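Local atomic coordinates of organophosphorus hydrolase (Pseudomonas pseudoalcaligenes, PDB entry 4LE6), a protein that probably hydrolyses organophosphate triesters at a site holding two zinc ions, as a member of the metallo-beta-lactamase superfamily. Residues Ser60-Ile65 with Ala253-Lys258; Tyr92-Gly97 with Gln240-Trp245. All coordinates share one frame; numbering follows the deposited sequence.

Contact 1: Ser60-Ile65 with Ala253-Lys258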
loop_
_atom_site.group_PDB
_atom_site.type_symbol
_atom_site.label_atom_id
_atom_site.label_comp_id
_atom_site.label_asym_id
_atom_site.label_seq_id
_atom_site.Cartn_x
_atom_site.Cartn_y
_atom_site.Cartn_z
ATOM N N SER A 60 -7.573 15.264 18.585
ATOM C CA SER A 60 -7.278 16.204 19.671
ATOM C C SER A 60 -6.037 15.796 20.476
ATOM O O SER A 60 -5.513 16.586 21.260
ATOM C CB SER A 60 -8.473 16.302 20.627
ATOM O OG SER A 60 -8.665 15.064 21.302
ATOM N N LEU A 61 -5.577 14.561 20.306
ATOM C CA LEU A 61 -4.351 14.124 20.977
ATOM C C LEU A 61 -3.089 14.658 20.301
ATOM O O LEU A 61 -1.991 14.538 20.851
ATOM C CB LEU A 61 -4.285 12.595 21.047
ATOM C CG LEU A 61 -5.380 11.971 21.921
ATOM C CD1 LEU A 61 -5.376 10.458 21.800
ATOM C CD2 LEU A 61 -5.239 12.403 23.389
ATOM N N LEU A 62 -3.225 15.231 19.106
ATOM C CA LEU A 62 -2.071 15.840 18.443
ATOM C C LEU A 62 -2.062 17.289 18.861
ATOM O O LEU A 62 -3.099 17.925 18.833
ATOM C CB LEU A 62 -2.166 15.732 16.925
ATOM C CG LEU A 62 -2.153 14.321 16.353
ATOM C CD1 LEU A 62 -2.567 14.379 14.897
ATOM C CD2 LEU A 62 -0.778 13.691 16.510
ATOM N N LYS A 63 -0.904 17.809 19.252
ATOM C CA LYS A 63 -0.818 19.173 19.767
ATOM C C LYS A 63 0.302 19.984 19.115
ATOM O O LYS A 63 1.233 19.422 18.527
ATOM C CB LYS A 63 -0.621 19.137 21.285
ATOM C CG LYS A 63 -1.897 18.823 22.062
ATOM C CD LYS A 63 -2.877 20.001 22.041
ATOM C CE LYS A 63 -4.225 19.651 22.682
ATOM N NZ LYS A 63 -5.243 19.155 21.690
ATOM N N GLY A 64 0.204 21.304 19.222
ATOM C CA GLY A 64 1.181 22.198 18.625
ATOM C C GLY A 64 0.715 22.734 17.282
ATOM O O GLY A 64 1.478 23.374 16.560
ATOM N N ILE A 65 -0.552 22.489 16.959
ATOM C CA ILE A 65 -1.123 22.925 15.686
ATOM C C ILE A 65 -2.574 23.376 15.858
ATOM O O ILE A 65 -3.333 22.751 16.604
ATOM C CB ILE A 65 -1.052 21.777 14.645
ATOM C CG1 ILE A 65 -1.565 22.245 13.287
ATOM C CG2 ILE A 65 -1.837 20.544 15.125
ATOM C CD1 ILE A 65 -1.186 21.315 12.156
ATOM N N ALA A 253 0.107 11.907 8.157
ATOM C CA ALA A 253 -0.480 13.006 7.393
ATOM C C ALA A 253 -0.126 14.346 7.989
ATOM O O ALA A 253 -0.287 15.363 7.332
ATOM C CB ALA A 253 -1.993 12.873 7.304
ATOM N N VAL A 254 0.369 14.348 9.225
ATOM C CA VAL A 254 0.625 15.598 9.943
ATOM C C VAL A 254 2.099 15.781 10.278
ATOM O O VAL A 254 2.637 16.868 10.088
ATOM C CB VAL A 254 -0.181 15.656 11.256
ATOM C CG1 VAL A 254 0.158 16.894 12.077
ATOM C CG2 VAL A 254 -1.660 15.603 10.978
ATOM N N GLN A 255 2.740 14.727 10.783
ATOM C CA GLN A 255 4.028 14.868 11.453
ATOM C C GLN A 255 5.250 14.730 10.541
ATOM O O GLN A 255 6.365 14.998 10.971
ATOM C CB GLN A 255 4.130 13.871 12.611
ATOM C CG GLN A 255 3.143 14.150 13.752
ATOM C CD GLN A 255 3.260 13.137 14.875
ATOM O OE1 GLN A 255 2.892 11.980 14.710
ATOM N NE2 GLN A 255 3.798 13.557 16.008
ATOM N N PHE A 256 5.059 14.284 9.303
ATOM C CA PHE A 256 6.108 14.438 8.304
ATOM C C PHE A 256 6.133 15.894 7.877
ATOM O O PHE A 256 7.178 16.556 7.957
ATOM C CB PHE A 256 5.880 13.517 7.113
ATOM C CG PHE A 256 6.271 12.082 7.374
ATOM C CD1 PHE A 256 7.595 11.692 7.312
ATOM C CD2 PHE A 256 5.311 11.124 7.661
ATOM C CE1 PHE A 256 7.960 10.360 7.538
ATOM C CE2 PHE A 256 5.669 9.799 7.889
ATOM C CZ PHE A 256 6.993 9.417 7.830
ATOM N N ALA A 257 4.979 16.417 7.466
ATOM C CA ALA A 257 4.910 17.821 7.052
ATOM C C ALA A 257 5.247 18.781 8.205
ATOM O O ALA A 257 5.897 19.808 7.999
ATOM C CB ALA A 257 3.542 18.141 6.486
ATOM N N LYS A 258 4.800 18.447 9.414
ATOM C CA LYS A 258 5.009 19.307 10.583
ATOM C C LYS A 258 5.495 18.490 11.787
ATOM O O LYS A 258 4.720 18.173 12.696
ATOM C CB LYS A 258 3.719 20.066 10.893
ATOM C CG LYS A 258 3.271 20.912 9.701
ATOM C CD LYS A 258 2.331 22.042 10.092
ATOM C CE LYS A 258 1.928 22.871 8.865
ATOM N NZ LYS A 258 0.806 23.815 9.146
#

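Contact 2: Tyr92-Gly97 with Gln240-Trp245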
loop_
_atom_site.group_PDB
_atom_site.type_symbol
_atom_site.label_atom_id
_atom_site.label_comp_id
_atom_site.label_asym_id
_atom_site.label_seq_id
_atom_site.Cartn_x
_atom_site.Cartn_y
_atom_site.Cartn_z
ATOM N N TYR A 92 7.384 -5.996 12.982
ATOM C CA TYR A 92 8.240 -6.417 11.866
ATOM C C TYR A 92 9.063 -7.647 12.186
ATOM O O TYR A 92 9.674 -7.715 13.231
ATOM C CB TYR A 92 9.127 -5.247 11.443
ATOM C CG TYR A 92 8.258 -4.119 10.961
ATOM C CD1 TYR A 92 7.820 -4.077 9.642
ATOM C CD2 TYR A 92 7.796 -3.149 11.839
ATOM C CE1 TYR A 92 7.010 -3.072 9.200
ATOM C CE2 TYR A 92 6.969 -2.144 11.399
ATOM C CZ TYR A 92 6.569 -2.127 10.077
ATOM O OH TYR A 92 5.722 -1.129 9.626
ATOM N N LEU A 93 9.080 -8.602 11.263
ATOM C CA LEU A 93 9.793 -9.857 11.453
ATOM C C LEU A 93 10.894 -9.895 10.422
ATOM O O LEU A 93 10.612 -9.823 9.231
ATOM C CB LEU A 93 8.839 -11.023 11.217
ATOM C CG LEU A 93 9.382 -12.439 11.371
ATOM C CD1 LEU A 93 9.814 -12.689 12.797
ATOM C CD2 LEU A 93 8.302 -13.424 10.945
ATOM N N ILE A 94 12.144 -9.963 10.862
ATOM C CA ILE A 94 13.267 -9.920 9.945
ATOM C C ILE A 94 14.071 -11.204 10.086
ATOM O O ILE A 94 14.504 -11.577 11.184
ATOM C CB ILE A 94 14.131 -8.674 10.190
ATOM C CG1 ILE A 94 13.266 -7.422 9.973
ATOM C CG2 ILE A 94 15.318 -8.635 9.233
ATOM C CD1 ILE A 94 13.942 -6.131 10.293
ATOM N N ASN A 95 14.214 -11.897 8.964
ATOM C CA ASN A 95 15.008 -13.121 8.895
ATOM C C ASN A 95 16.359 -12.713 8.312
ATOM O O ASN A 95 16.454 -12.365 7.125
ATOM C CB ASN A 95 14.301 -14.150 7.996
ATOM C CG ASN A 95 15.044 -15.475 7.915
ATOM O OD1 ASN A 95 16.265 -15.506 7.996
ATOM N ND2 ASN A 95 14.309 -16.577 7.743
ATOM N N THR A 96 17.387 -12.701 9.161
ATOM C CA THR A 96 18.706 -12.228 8.782
ATOM C C THR A 96 19.611 -13.377 8.342
ATOM O O THR A 96 20.803 -13.176 8.126
ATOM C CB THR A 96 19.424 -11.561 9.972
ATOM O OG1 THR A 96 19.724 -12.551 10.971
ATOM C CG2 THR A 96 18.574 -10.494 10.575
ATOM N N GLY A 97 19.051 -14.577 8.231
ATOM C CA GLY A 97 19.865 -15.772 8.058
ATOM C C GLY A 97 20.436 -16.277 9.383
ATOM O O GLY A 97 20.312 -17.459 9.709
ATOM N N GLN A 240 22.217 -2.079 2.014
ATOM C CA GLN A 240 20.890 -1.549 2.308
ATOM C C GLN A 240 20.690 -1.431 3.806
ATOM O O GLN A 240 21.214 -2.239 4.573
ATOM C CB GLN A 240 19.808 -2.466 1.723
ATOM C CG GLN A 240 19.984 -2.747 0.228
ATOM C CD GLN A 240 19.937 -1.486 -0.604
ATOM O OE1 GLN A 240 18.979 -0.719 -0.529
ATOM N NE2 GLN A 240 20.976 -1.256 -1.391
ATOM N N SER A 241 19.896 -0.450 4.218
ATOM C CA SER A 241 19.611 -0.224 5.628
ATOM C C SER A 241 18.136 -0.016 5.835
ATOM O O SER A 241 17.474 0.644 5.032
ATOM C CB SER A 241 20.354 1.012 6.136
ATOM O OG SER A 241 21.741 0.837 6.004
ATOM N N LEU A 242 17.638 -0.577 6.928
ATOM C CA LEU A 242 16.262 -0.416 7.339
ATOM C C LEU A 242 16.233 -0.036 8.802
ATOM O O LEU A 242 16.860 -0.687 9.641
ATOM C CB LEU A 242 15.467 -1.709 7.134
ATOM C CG LEU A 242 14.046 -1.726 7.723
ATOM C CD1 LEU A 242 13.166 -0.644 7.124
ATOM C CD2 LEU A 242 13.413 -3.075 7.472
ATOM N N LEU A 243 15.503 1.027 9.107
ATOM C CA LEU A 243 15.359 1.460 10.484
ATOM C C LEU A 243 13.937 1.159 10.925
ATOM O O LEU A 243 12.983 1.733 10.405
ATOM C CB LEU A 243 15.646 2.952 10.615
ATOM C CG LEU A 243 15.617 3.472 12.050
ATOM C CD1 LEU A 243 16.871 3.048 12.809
ATOM C CD2 LEU A 243 15.466 4.987 12.040
ATOM N N VAL A 244 13.807 0.230 11.866
ATOM C CA VAL A 244 12.514 -0.095 12.441
ATOM C C VAL A 244 12.375 0.854 13.602
ATOM O O VAL A 244 13.003 0.654 14.654
ATOM C CB VAL A 244 12.433 -1.538 12.917
ATOM C CG1 VAL A 244 11.014 -1.844 13.416
ATOM C CG2 VAL A 244 12.844 -2.459 11.784
ATOM N N TRP A 245 11.568 1.900 13.411
ATOM C CA TRP A 245 11.804 3.110 14.206
ATOM C C TRP A 245 10.895 3.273 15.408
ATOM O O TRP A 245 11.136 4.126 16.249
ATOM C CB TRP A 245 11.875 4.388 13.338
ATOM C CG TRP A 245 10.595 4.994 12.831
ATOM C CD1 TRP A 245 9.313 4.615 13.108
ATOM C CD2 TRP A 245 10.498 6.109 11.931
ATOM N NE1 TRP A 245 8.424 5.439 12.443
ATOM C CE2 TRP A 245 9.131 6.357 11.718
ATOM C CE3 TRP A 245 11.443 6.926 11.296
ATOM C CZ2 TRP A 245 8.681 7.387 10.891
ATOM C CZ3 TRP A 245 10.993 7.951 10.481
ATOM C CH2 TRP A 245 9.624 8.170 10.285
#

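Contact 1: Ser60-Ile65 with Ala253-Lys258
Leu-62, on the short strand 62-63, and Ile-65, two residues beyond it, each reach a different part of segment 253-258. The Leu-62 side chain forks: methyl CD1 meets CG2 of Val-254 at 4.2 Å, while CD2 lies 4.4 Å from the amide carbon CD of Gln-255. At the other end, CD1 of Ile-65 touches CD of Lys-258 at 4.1 Å. With CG1 opposite its backbone N (chi1 -176°), the isoleucine brings this end of its long branch up against the lysine, roughly perpendicular to the lysine chain. Lys-258 is extended beyond CG, and its methylene CD, not the ammonium group, does the touching.

Gln-255 spends its amide on other partners. OE1 accepts from the backbone N of both Leu-250 and Asn-251, and NE2 donates to O of Val-261, which fixes the rotation of the amide and satisfies a buried polar group. Leu-70 of helix 67-76 packs against Leu-62, Ile-65 and Val-254 alike. Strand 62-63, paired with strand 262-263, is thereby joined to helix 252-255, near the metal site but not in it: the Gln-255 side chain lies about 8 Å from those of the zinc ligands His-226 and His-294. Cohesion between the two segments therefore rests on van der Waals contact of methyls, one lysine methylene and the carbon of the Gln-255 amide, whose polar atoms are engaged outside the two segments.

Contact 2: Tyr92-Gly97 with Gln240-Trp245
Tyr-92 and Val-244 make the closest approach between these two strands, with ring atom CD2 3.8 Å from methyl CG1. The methyl comes to the ring obliquely. Its neighbour CG2 turns to the other partner of the valine, Ile-94, whose CD1 lies 4.1 Å away; the two side chains run antiparallel alongside each other. One valine thus divides its methyls between two residues of the facing strand, its chi1 of -176° setting CG1 opposite the backbone N and CG2 beside it. The same CD1 of Ile-94 also meets CD2 of Leu-242 at 4.2 Å, so a single methyl is shared by two residues of strand 240-246.

The axes of strands 92-95 and 240-245 come within 10.1 Å, their N-to-C directions 147° apart, roughly antiparallel, at the spacing of two sheets packed face to face. This is the interior of the metallo-beta-lactamase sandwich: strand 85-95 belongs to one mixed sheet and strand 240-246 to the other. Ile-103 of strand 100-103 packs on both Ile-94 and Val-244, and Ala-291 of strand 289-292 touches Tyr-92 and Leu-242. The phenol OH of Tyr-92 is hydrogen-bonded to O of Pro-298, while Val-47 of strand 45-57 packs against Leu-242.

After strands 37-42 and 45-57 the chain reaches segment 60-65, then helix 67-76 and strand 85-95, where contact 2 opens. It goes on through the zinc ligands from His-139 to His-144 and through His-226 before strand 240-246 closes contact 2. Asp-247 follows, and segment 253-258 then closes contact 1, so contact 2 is nested inside the larger loop. Contact 2 joins the two mixed sheets; contact 1 ties strand 62-63 and the loop after it to helix 252-255 and the residues that follow, just beyond strand 240-246. Their centres are about 27 Å apart, on opposite sides of the chain's centre, yet CZ of Phe-256 packs on CH2 of Trp-245 at 3.8 Å.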